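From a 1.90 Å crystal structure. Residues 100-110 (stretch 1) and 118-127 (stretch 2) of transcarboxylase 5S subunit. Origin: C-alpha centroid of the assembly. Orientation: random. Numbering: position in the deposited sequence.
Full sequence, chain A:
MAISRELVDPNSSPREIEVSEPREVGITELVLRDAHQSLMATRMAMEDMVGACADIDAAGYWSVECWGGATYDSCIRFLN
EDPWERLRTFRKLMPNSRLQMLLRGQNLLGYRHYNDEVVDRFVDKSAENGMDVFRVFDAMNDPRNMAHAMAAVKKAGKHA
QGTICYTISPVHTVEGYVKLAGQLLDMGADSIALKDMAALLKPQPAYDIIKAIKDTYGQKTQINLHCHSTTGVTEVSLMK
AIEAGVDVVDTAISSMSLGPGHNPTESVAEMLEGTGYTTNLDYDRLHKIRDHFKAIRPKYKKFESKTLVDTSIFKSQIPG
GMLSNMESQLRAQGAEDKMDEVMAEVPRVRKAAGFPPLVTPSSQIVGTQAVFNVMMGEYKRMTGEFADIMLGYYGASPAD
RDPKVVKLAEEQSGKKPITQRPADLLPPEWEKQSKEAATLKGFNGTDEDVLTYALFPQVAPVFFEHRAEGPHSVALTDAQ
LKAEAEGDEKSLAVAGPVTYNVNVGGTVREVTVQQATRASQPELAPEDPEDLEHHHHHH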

# COMPACT_ATOMS: atom_id res chain seq x y z
N GLN A 100 17.09 -4.43 -18.42
CA GLN A 100 17.89 -3.66 -17.44
C GLN A 100 18.35 -4.57 -16.31
O GLN A 100 17.65 -5.51 -15.93
CB GLN A 100 17.01 -2.53 -16.90
CG GLN A 100 17.68 -1.60 -15.92
CD GLN A 100 16.84 -0.35 -15.66
OE1 GLN A 100 16.31 0.25 -16.59
NE2 GLN A 100 16.74 0.04 -14.39
N MSE A 101 19.54 -4.29 -15.78
CA MSE A 101 20.07 -5.06 -14.65
C MSE A 101 20.63 -4.08 -13.61
O MSE A 101 20.88 -2.91 -13.91
CB MSE A 101 21.22 -5.99 -15.07
CG MSE A 101 22.52 -5.27 -15.46
SE MSE A 101 24.06 -6.49 -15.65
CE MSE A 101 23.99 -7.32 -13.90
N LEU A 102 20.81 -4.59 -12.40
CA LEU A 102 21.42 -3.83 -11.29
C LEU A 102 22.80 -4.45 -11.08
O LEU A 102 22.92 -5.66 -10.91
CB LEU A 102 20.59 -3.99 -10.01
CG LEU A 102 21.16 -3.24 -8.80
CD1 LEU A 102 21.03 -1.74 -9.03
CD2 LEU A 102 20.44 -3.64 -7.50
N LEU A 103 23.84 -3.62 -11.13
CA LEU A 103 25.23 -4.09 -11.00
C LEU A 103 25.94 -3.25 -9.94
O LEU A 103 25.99 -2.02 -10.05
CB LEU A 103 25.93 -3.93 -12.35
CG LEU A 103 27.37 -4.44 -12.45
CD1 LEU A 103 27.37 -5.97 -12.28
CD2 LEU A 103 27.94 -4.05 -13.80
N ARG A 104 26.54 -3.90 -8.93
CA ARG A 104 27.16 -3.14 -7.84
C ARG A 104 28.61 -2.75 -8.15
O ARG A 104 29.55 -3.14 -7.45
CB ARG A 104 27.04 -3.93 -6.53
CG ARG A 104 27.43 -3.11 -5.28
CD ARG A 104 26.99 -3.78 -3.98
NE ARG A 104 27.61 -5.08 -3.72
CZ ARG A 104 28.59 -5.27 -2.84
NH1 ARG A 104 29.07 -4.24 -2.15
NH2 ARG A 104 29.09 -6.48 -2.64
N GLY A 105 28.78 -1.97 -9.21
CA GLY A 105 30.10 -1.49 -9.58
C GLY A 105 31.26 -2.47 -9.62
O GLY A 105 31.17 -3.53 -10.24
N GLN A 106 32.34 -2.12 -8.93
CA GLN A 106 33.57 -2.93 -8.93
C GLN A 106 33.34 -4.30 -8.28
O GLN A 106 34.13 -5.22 -8.49
CB GLN A 106 34.68 -2.17 -8.18
CG GLN A 106 36.09 -2.61 -8.54
CD GLN A 106 36.47 -2.15 -9.94
OE1 GLN A 106 36.03 -1.09 -10.39
NE2 GLN A 106 37.28 -2.94 -10.64
N ASN A 107 32.27 -4.44 -7.49
CA ASN A 107 31.97 -5.72 -6.84
C ASN A 107 31.15 -6.62 -7.77
O ASN A 107 30.93 -7.80 -7.48
CB ASN A 107 31.13 -5.52 -5.57
CG ASN A 107 31.94 -4.98 -4.42
OD1 ASN A 107 32.17 -3.78 -4.31
ND2 ASN A 107 32.40 -5.88 -3.56
N LEU A 108 30.71 -6.05 -8.88
CA LEU A 108 29.88 -6.77 -9.86
C LEU A 108 28.70 -7.38 -9.10
O LEU A 108 27.99 -6.67 -8.39
CB LEU A 108 30.71 -7.83 -10.58
CG LEU A 108 31.87 -7.26 -11.41
CD1 LEU A 108 32.73 -8.40 -11.95
CD2 LEU A 108 31.32 -6.40 -12.55
N LEU A 109 28.47 -8.67 -9.25
CA LEU A 109 27.36 -9.31 -8.52
C LEU A 109 27.95 -10.19 -7.42
O LEU A 109 27.25 -10.97 -6.78
CB LEU A 109 26.51 -10.16 -9.47
CG LEU A 109 25.85 -9.42 -10.62
CD1 LEU A 109 25.04 -10.38 -11.48
CD2 LEU A 109 24.96 -8.31 -10.06
N GLY A 110 29.25 -10.01 -7.21
CA GLY A 110 30.01 -10.79 -6.25
C GLY A 110 30.15 -10.29 -4.83
O GLY A 110 29.44 -9.39 -4.39
N VAL A 118 38.28 -8.18 -14.81
CA VAL A 118 37.10 -9.03 -14.56
C VAL A 118 35.83 -8.21 -14.81
O VAL A 118 34.86 -8.70 -15.37
CB VAL A 118 37.08 -9.55 -13.11
CG1 VAL A 118 35.87 -10.49 -12.91
CG2 VAL A 118 38.37 -10.30 -12.82
N VAL A 119 35.85 -6.95 -14.39
CA VAL A 119 34.70 -6.06 -14.60
C VAL A 119 34.48 -5.89 -16.10
O VAL A 119 33.35 -5.96 -16.59
CB VAL A 119 34.95 -4.68 -13.94
CG1 VAL A 119 33.82 -3.72 -14.27
CG2 VAL A 119 35.09 -4.84 -12.42
N ASP A 120 35.57 -5.70 -16.85
CA ASP A 120 35.46 -5.52 -18.30
C ASP A 120 34.80 -6.75 -18.95
O ASP A 120 33.89 -6.61 -19.76
CB ASP A 120 36.84 -5.32 -18.95
CG ASP A 120 37.29 -3.87 -18.92
OD1 ASP A 120 36.48 -2.99 -19.31
OD2 ASP A 120 38.46 -3.61 -18.53
N ARG A 121 35.27 -7.93 -18.58
CA ARG A 121 34.73 -9.17 -19.17
C ARG A 121 33.27 -9.41 -18.78
O ARG A 121 32.49 -9.89 -19.60
CB ARG A 121 35.58 -10.37 -18.76
CG ARG A 121 36.96 -10.35 -19.42
CD ARG A 121 37.76 -11.56 -19.00
NE ARG A 121 39.04 -11.65 -19.69
CZ ARG A 121 39.21 -12.22 -20.89
NH1 ARG A 121 38.18 -12.74 -21.54
NH2 ARG A 121 40.42 -12.28 -21.42
N PHE A 122 32.90 -9.10 -17.54
CA PHE A 122 31.51 -9.33 -17.11
C PHE A 122 30.56 -8.43 -17.91
O PHE A 122 29.54 -8.88 -18.43
CB PHE A 122 31.34 -9.03 -15.63
CG PHE A 122 29.93 -9.31 -15.12
CD1 PHE A 122 29.61 -10.54 -14.58
CD2 PHE A 122 28.93 -8.35 -15.25
CE1 PHE A 122 28.29 -10.84 -14.16
CE2 PHE A 122 27.60 -8.63 -14.84
CZ PHE A 122 27.29 -9.88 -14.30
N VAL A 123 30.90 -7.15 -17.98
CA VAL A 123 30.04 -6.20 -18.71
C VAL A 123 29.96 -6.59 -20.19
O VAL A 123 28.89 -6.58 -20.78
CB VAL A 123 30.57 -4.77 -18.54
CG1 VAL A 123 29.83 -3.82 -19.45
CG2 VAL A 123 30.41 -4.35 -17.09
N ASP A 124 31.11 -6.96 -20.76
CA ASP A 124 31.14 -7.36 -22.18
C ASP A 124 30.22 -8.55 -22.44
O ASP A 124 29.44 -8.53 -23.39
CB ASP A 124 32.58 -7.70 -22.61
CG ASP A 124 32.65 -8.29 -24.01
OD1 ASP A 124 32.75 -9.53 -24.13
OD2 ASP A 124 32.59 -7.51 -24.99
N LYS A 125 30.28 -9.59 -21.61
CA LYS A 125 29.42 -10.77 -21.80
C LYS A 125 27.95 -10.45 -21.52
O LYS A 125 27.06 -10.98 -22.17
CB LYS A 125 29.89 -11.94 -20.92
CG LYS A 125 31.14 -12.63 -21.47
CD LYS A 125 30.80 -13.24 -22.83
CE LYS A 125 32.00 -13.89 -23.49
NZ LYS A 125 31.65 -14.39 -24.85
N SER A 126 27.70 -9.59 -20.53
CA SER A 126 26.31 -9.19 -20.24
C SER A 126 25.72 -8.51 -21.48
O SER A 126 24.61 -8.83 -21.91
CB SER A 126 26.29 -8.20 -19.07
OG SER A 126 26.60 -8.86 -17.85
N ALA A 127 26.47 -7.58 -22.06
CA ALA A 127 26.01 -6.85 -23.25
C ALA A 127 25.85 -7.82 -24.43
O ALA A 127 24.88 -7.77 -25.17
CB ALA A 127 27.02 -5.76 -23.62

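This is an apolar packing contact, in which a strand and the turn that follows it lie against one side of a helix with no hydrogen bond crossing between them. The two stretches together bury 404 Å². Strand 100-103 and helix 118-127 run nearly antiparallel, with 167° between their N-to-C directions and 11.7 Å between their axes at closest approach, a spacing that leaves room for a layer of side chains.

Alternation along the strand decides which residues take part. The CA-to-CB bonds of M101 and L103 point toward the helix, whereas Q100 and L102 are out of reach. On the helix, V119, F122 and S126 point toward the other stretch, a spacing of three and four residues that places them on one side of the helix. V118 and V123 point sideways and are covered far less than V119 or F122 (14 and 17 Å² against 73 and 88 Å²); S126, though it points toward stretch 1, is also covered by only 17 Å².

F122 has the largest covered area of any residue here, 88 Å², and touches four residues of stretch 1. The selenomethionine M101 brings CE to 4.0 Å from F122 CE2, at the ring edge and near its plane. L103 CD1 lies 3.7 Å from F122 CE2, and L109 CD1 lies 3.6 Å from F122 CZ, both oblique to the ring. L109 starts sideways, but its end comes nearer and so reaches the tip of the phenyl group. L103 also extends its other methyl to the helix, with CD2 4.1 Å from V123 CG2.

L108 supplies the largest share from stretch 1, 84 Å². Its CD1 is 3.9 Å from V118 CG1 and 4.0 Å from F122 CB, and its CD2 is 4.0 Å from V119 CG1; the leucine thus meets three helix residues, and both methyls lie close to V119 and F122. It adopts a positive phi of 52° at the second position of a type II' turn from N107 to G110, closed by G110 N to N107 O at 2.8 Å. A further backbone hydrogen bond, R104 N to L108 O at 3.2 Å, ties this turn back to the end of the strand.

The polar groups at the contact do not bridge it by hydrogen bonds. Q106 points away at CB, yet its end returns to set NE2 3.4 Å from V119 CG2, a van der Waals approach to a methyl; that amide nitrogen finds its hydrogen bond just outside the stretches. S126 OG lies 4.1 Å from M101 SE and instead donates to F122 O at 3.0 Å, satisfying the hydroxyl within its own helix.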